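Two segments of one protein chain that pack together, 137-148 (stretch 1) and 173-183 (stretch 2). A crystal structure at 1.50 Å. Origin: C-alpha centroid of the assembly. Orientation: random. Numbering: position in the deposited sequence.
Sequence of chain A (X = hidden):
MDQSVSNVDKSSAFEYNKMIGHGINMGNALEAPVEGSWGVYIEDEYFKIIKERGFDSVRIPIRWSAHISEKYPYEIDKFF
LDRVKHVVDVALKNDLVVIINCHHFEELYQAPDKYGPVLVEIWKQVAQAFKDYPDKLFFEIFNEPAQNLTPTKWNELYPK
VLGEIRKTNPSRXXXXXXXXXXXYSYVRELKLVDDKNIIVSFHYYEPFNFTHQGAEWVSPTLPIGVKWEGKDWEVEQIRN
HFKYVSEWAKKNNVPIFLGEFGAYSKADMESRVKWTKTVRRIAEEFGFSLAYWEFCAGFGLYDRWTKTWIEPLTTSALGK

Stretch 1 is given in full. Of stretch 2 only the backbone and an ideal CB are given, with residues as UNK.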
# COMPACT_ATOMS: atom_id res chain seq x y z
N LEU A 137 0.46 5.94 13.43
CA LEU A 137 1.48 5.46 12.48
C LEU A 137 1.50 3.92 12.50
O LEU A 137 1.79 3.32 13.55
CB LEU A 137 2.89 5.94 12.86
CG LEU A 137 4.04 5.41 11.99
CD1 LEU A 137 3.96 5.95 10.52
CD2 LEU A 137 5.38 5.76 12.65
N PHE A 138 1.31 3.34 11.31
CA PHE A 138 1.36 1.87 11.10
C PHE A 138 2.59 1.48 10.28
O PHE A 138 3.01 2.28 9.42
CB PHE A 138 0.14 1.40 10.27
CG PHE A 138 -1.20 1.61 10.94
CD1 PHE A 138 -1.31 2.09 12.22
CD2 PHE A 138 -2.35 1.24 10.27
CE1 PHE A 138 -2.59 2.34 12.78
CE2 PHE A 138 -3.62 1.43 10.83
CZ PHE A 138 -3.74 2.01 12.09
N PHE A 139 3.17 0.29 10.54
CA PHE A 139 4.27 -0.19 9.71
C PHE A 139 3.76 -1.19 8.68
O PHE A 139 2.72 -1.83 8.92
CB PHE A 139 5.30 -0.93 10.56
CG PHE A 139 6.01 -0.06 11.56
CD1 PHE A 139 5.97 1.33 11.38
CD2 PHE A 139 6.76 -0.61 12.63
CE1 PHE A 139 6.59 2.18 12.26
CE2 PHE A 139 7.44 0.23 13.53
CZ PHE A 139 7.38 1.64 13.34
N GLU A 140 4.47 -1.37 7.56
CA GLU A 140 4.08 -2.33 6.55
C GLU A 140 5.35 -3.00 6.02
O GLU A 140 6.08 -2.35 5.28
CB GLU A 140 3.34 -1.61 5.42
CG GLU A 140 2.95 -2.62 4.31
CD GLU A 140 2.22 -2.02 3.12
OE1 GLU A 140 2.06 -0.78 3.10
OE2 GLU A 140 1.82 -2.77 2.23
N ILE A 141 5.62 -4.24 6.44
CA ILE A 141 6.94 -4.85 6.25
C ILE A 141 7.50 -4.78 4.83
O ILE A 141 8.64 -4.32 4.63
CB ILE A 141 6.92 -6.32 6.69
CG1 ILE A 141 6.76 -6.30 8.21
CG2 ILE A 141 8.29 -7.00 6.39
CD1 ILE A 141 6.43 -7.69 8.80
N PHE A 142 6.68 -5.18 3.85
CA PHE A 142 7.15 -5.16 2.46
C PHE A 142 6.00 -5.09 1.47
O PHE A 142 4.98 -5.76 1.63
CB PHE A 142 8.09 -6.34 2.15
CG PHE A 142 8.85 -6.18 0.87
CD1 PHE A 142 9.75 -5.10 0.67
CD2 PHE A 142 8.61 -7.06 -0.17
CE1 PHE A 142 10.41 -4.95 -0.56
CE2 PHE A 142 9.29 -6.95 -1.39
CZ PHE A 142 10.18 -5.90 -1.59
N ASN A 143 6.21 -4.32 0.41
CA ASN A 143 5.23 -4.19 -0.66
C ASN A 143 5.35 -5.33 -1.66
O ASN A 143 6.40 -5.57 -2.23
CB ASN A 143 5.54 -2.88 -1.39
CG ASN A 143 4.64 -2.63 -2.56
OD1 ASN A 143 5.08 -2.64 -3.73
ND2 ASN A 143 3.42 -2.46 -2.28
N GLU A 144 4.22 -6.01 -1.89
CA GLU A 144 4.18 -7.00 -3.00
C GLU A 144 5.37 -7.98 -3.04
O GLU A 144 6.20 -7.92 -3.92
CB GLU A 144 4.07 -6.26 -4.34
CG GLU A 144 2.73 -5.58 -4.46
CD GLU A 144 2.52 -4.91 -5.77
OE1 GLU A 144 3.45 -4.89 -6.61
OE2 GLU A 144 1.46 -4.32 -6.00
N PRO A 145 5.43 -8.91 -2.08
CA PRO A 145 6.38 -9.96 -2.23
C PRO A 145 6.10 -10.62 -3.56
O PRO A 145 4.93 -10.65 -3.98
CB PRO A 145 5.96 -10.95 -1.13
CG PRO A 145 5.48 -10.06 -0.05
CD PRO A 145 4.59 -9.11 -0.87
N ALA A 146 7.15 -11.07 -4.24
CA ALA A 146 7.01 -11.72 -5.57
C ALA A 146 8.30 -12.28 -6.07
O ALA A 146 9.30 -12.24 -5.38
CB ALA A 146 6.49 -10.73 -6.61
N GLN A 147 8.25 -12.93 -7.25
CA GLN A 147 9.45 -13.45 -7.88
C GLN A 147 10.05 -14.48 -6.96
O GLN A 147 9.34 -15.41 -6.59
CB GLN A 147 10.44 -12.34 -8.28
CG GLN A 147 9.82 -11.46 -9.40
CD GLN A 147 10.88 -10.59 -10.05
OE1 GLN A 147 11.84 -11.09 -10.65
NE2 GLN A 147 10.74 -9.28 -9.90
N ASN A 148 11.32 -14.37 -6.61
CA ASN A 148 11.96 -15.46 -5.84
C ASN A 148 11.61 -15.40 -4.36
O ASN A 148 11.90 -16.32 -3.61
CB ASN A 148 13.45 -15.39 -6.03
CG ASN A 148 13.85 -15.84 -7.45
OD1 ASN A 148 13.06 -16.56 -8.12
ND2 ASN A 148 14.98 -15.38 -7.92
N UNK A 173 0.42 -1.47 14.90
CA UNK A 173 -0.10 -2.22 13.76
C UNK A 173 1.00 -2.50 12.72
O UNK A 173 1.71 -1.59 12.30
CB UNK A 173 -1.25 -1.45 13.11
N UNK A 174 1.13 -3.76 12.29
CA UNK A 174 2.04 -4.09 11.21
C UNK A 174 1.20 -4.74 10.11
O UNK A 174 0.44 -5.71 10.38
CB UNK A 174 3.17 -5.01 11.68
N UNK A 175 1.35 -4.24 8.88
CA UNK A 175 0.55 -4.72 7.74
C UNK A 175 1.39 -5.73 6.98
O UNK A 175 2.54 -5.44 6.62
CB UNK A 175 0.11 -3.57 6.83
N UNK A 176 0.78 -6.90 6.75
CA UNK A 176 1.40 -8.01 6.03
C UNK A 176 0.80 -8.18 4.63
O UNK A 176 -0.41 -8.43 4.48
CB UNK A 176 1.24 -9.31 6.83
N UNK A 177 1.62 -8.01 3.60
CA UNK A 177 1.16 -8.16 2.21
C UNK A 177 1.00 -9.60 1.79
O UNK A 177 1.78 -10.45 2.12
CB UNK A 177 2.14 -7.47 1.26
N UNK A 178 -0.04 -9.81 1.03
CA UNK A 178 -0.25 -11.06 0.27
C UNK A 178 0.91 -11.20 -0.73
O UNK A 178 1.35 -10.17 -1.31
CB UNK A 178 -1.60 -11.06 -0.45
N UNK A 179 1.41 -12.43 -0.93
CA UNK A 179 2.58 -12.64 -1.83
C UNK A 179 2.13 -12.65 -3.30
O UNK A 179 0.98 -12.26 -3.60
CB UNK A 179 3.29 -13.95 -1.49
N UNK A 180 3.05 -12.99 -4.22
CA UNK A 180 2.78 -12.96 -5.67
C UNK A 180 2.14 -11.65 -6.11
O UNK A 180 1.04 -11.60 -6.70
CB UNK A 180 1.87 -14.13 -6.06
N UNK A 181 2.87 -10.57 -5.83
CA UNK A 181 2.41 -9.21 -6.18
C UNK A 181 1.17 -8.76 -5.42
O UNK A 181 0.51 -7.78 -5.85
CB UNK A 181 2.12 -9.14 -7.68
N UNK A 182 0.80 -9.49 -4.36
CA UNK A 182 -0.38 -9.12 -3.56
C UNK A 182 -1.71 -9.26 -4.37
O UNK A 182 -2.74 -8.66 -4.04
CB UNK A 182 -0.22 -7.68 -3.06
N UNK A 183 -1.67 -10.16 -5.34
CA UNK A 183 -2.87 -10.45 -6.13
C UNK A 183 -3.87 -11.23 -5.25
O UNK A 183 -3.46 -12.12 -4.46
CB UNK A 183 -2.51 -11.24 -7.39

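Position 173 leads into a strand parallel to stretch 1. Its O accepts a hydrogen bond from Phe139 N at 3.0 Å. CA-to-CB points toward stretch 1, and the ideal CB is 3.7 Å from Phe138 CD1, over the ring. An aliphatic side chain would suit. The residue is Ile173. Its CB makes a CH-pi contact with the Phe138 ring, 3.9 Å from the centroid.

Position 174 has extended backbone angles and pairs with Phe139. Its CB lies on the same face of the sheet as the Phe139 side chain, and Ile141 CD1 is 5.1 Å from the ideal CB. A medium apolar side chain fits, such as valine, isoleucine or leucine. The residue is Val174. Its CG1 packs on Ile141 CD1 at 3.6 Å.

Position 175 is paired with Glu140, and the two side chains share the other face. Two backbone bonds tie it to the residues before and after Glu140: 175 N donates to Phe139 O at 2.8 Å, and 175 O accepts a weak bond from Ile141 N at 3.3 Å. The ideal CB is 3.9 Å from Glu140 CG, a methylene, so an aliphatic chain suits. The residue is Ile175. Its CG2 lies 3.8 Å from Glu140 CG.

Position 176 points away, with nothing of stretch 1 within 5.5 Å of the ideal CB. Stretch 1 sets few limits here. The residue is Ile176, whose end returns to place CD1 3.6 Å from Ile141 CD1.

Position 177 points toward stretch 1. The ideal CB is 4.0 Å from Glu144 N, a donor, so a short acceptor such as aspartate or asparagine is plausible. The nearby Phe142 O and Glu140 carboxylate would also welcome a donor. The residue is Asp177. Its OD2 accepts from Glu144 N at 3.0 Å. Its OD1 is 2.6 Å from Glu140 OE2, so close that one acid probably carries a proton. Water 1 accepts from Phe142 N and Asp177 N, and its oxygen lies 2.9 Å from Ile175 O.

Position 178 points away and is little constrained; it is Val178.

Position 179 has phi -79°, which proline allows, and its ideal CB is 4.0 Å from Pro145 CB. A compact apolar residue fits. Pro179 CB packs on Pro145 CB at 4.1 Å.

Positions 180, 181 and 182 all have positive phi, where glycine or asparagine is common. Position 180 points away and is Asn180; water 2 links its OD1, weakly, to Gln147 N.

At 181, N donates to Pro145 O at 2.8 Å. CB points away, yet Ala146 CB is 4.8 Å from the ideal CB of 181, so a long or flat side chain could reach it. Trp181 lays a ring face against Ala146 CB, 3.4 Å from the six-membered centroid.

Position 182 points toward Glu144 CG, with room for something small. Ser182 OG bonds to Val178 O at 2.5 Å.

Position 183 is out of reach; it is Asn183.

Stretch 2 173-183: IVIIDVPNWSN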
# COMPACT_ATOMS: atom_id res chain seq x y z
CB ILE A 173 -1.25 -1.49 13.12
CG1 ILE A 173 -2.47 -1.48 14.06
CG2 ILE A 173 -1.59 -2.15 11.76
CD1 ILE A 173 -3.15 -2.82 14.24
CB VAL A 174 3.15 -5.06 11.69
CG1 VAL A 174 4.01 -5.65 10.49
CG2 VAL A 174 3.98 -4.33 12.76
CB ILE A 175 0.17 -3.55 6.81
CG1 ILE A 175 -0.89 -2.70 7.53
CG2 ILE A 175 -0.42 -4.03 5.45
CD1 ILE A 175 -0.88 -1.28 7.05
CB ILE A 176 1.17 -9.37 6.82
CG1 ILE A 176 1.55 -9.20 8.27
CG2 ILE A 176 1.88 -10.53 6.16
CD1 ILE A 176 2.96 -8.64 8.52
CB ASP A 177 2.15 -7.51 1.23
CG ASP A 177 2.05 -5.92 1.25
OD1 ASP A 177 1.95 -5.35 2.38
OD2 ASP A 177 2.14 -5.27 0.18
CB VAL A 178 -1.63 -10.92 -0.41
CG1 VAL A 178 -1.80 -12.07 -1.38
CG2 VAL A 178 -2.67 -10.97 0.70
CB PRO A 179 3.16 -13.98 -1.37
CG PRO A 179 1.95 -14.73 -0.82
CD PRO A 179 0.93 -13.70 -0.33
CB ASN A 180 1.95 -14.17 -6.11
CG ASN A 180 2.34 -14.66 -7.48
OD1 ASN A 180 3.09 -15.64 -7.62
ND2 ASN A 180 1.84 -13.99 -8.52
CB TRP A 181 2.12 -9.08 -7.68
CG TRP A 181 3.22 -9.52 -8.50
CD1 TRP A 181 3.29 -10.65 -9.29
CD2 TRP A 181 4.45 -8.85 -8.65
NE1 TRP A 181 4.50 -10.70 -9.92
CE2 TRP A 181 5.23 -9.61 -9.55
CE3 TRP A 181 4.97 -7.67 -8.14
CZ2 TRP A 181 6.51 -9.24 -9.93
CZ3 TRP A 181 6.26 -7.29 -8.51
CH2 TRP A 181 7.00 -8.06 -9.41
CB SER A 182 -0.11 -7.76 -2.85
OG SER A 182 1.16 -7.88 -2.16
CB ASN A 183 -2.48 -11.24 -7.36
CG ASN A 183 -3.69 -11.71 -8.17
OD1 ASN A 183 -4.34 -12.71 -7.82
ND2 ASN A 183 -4.00 -11.00 -9.24
O HOH W 1 3.96 -6.35 4.31
O HOH W 2 5.75 -13.86 -8.24
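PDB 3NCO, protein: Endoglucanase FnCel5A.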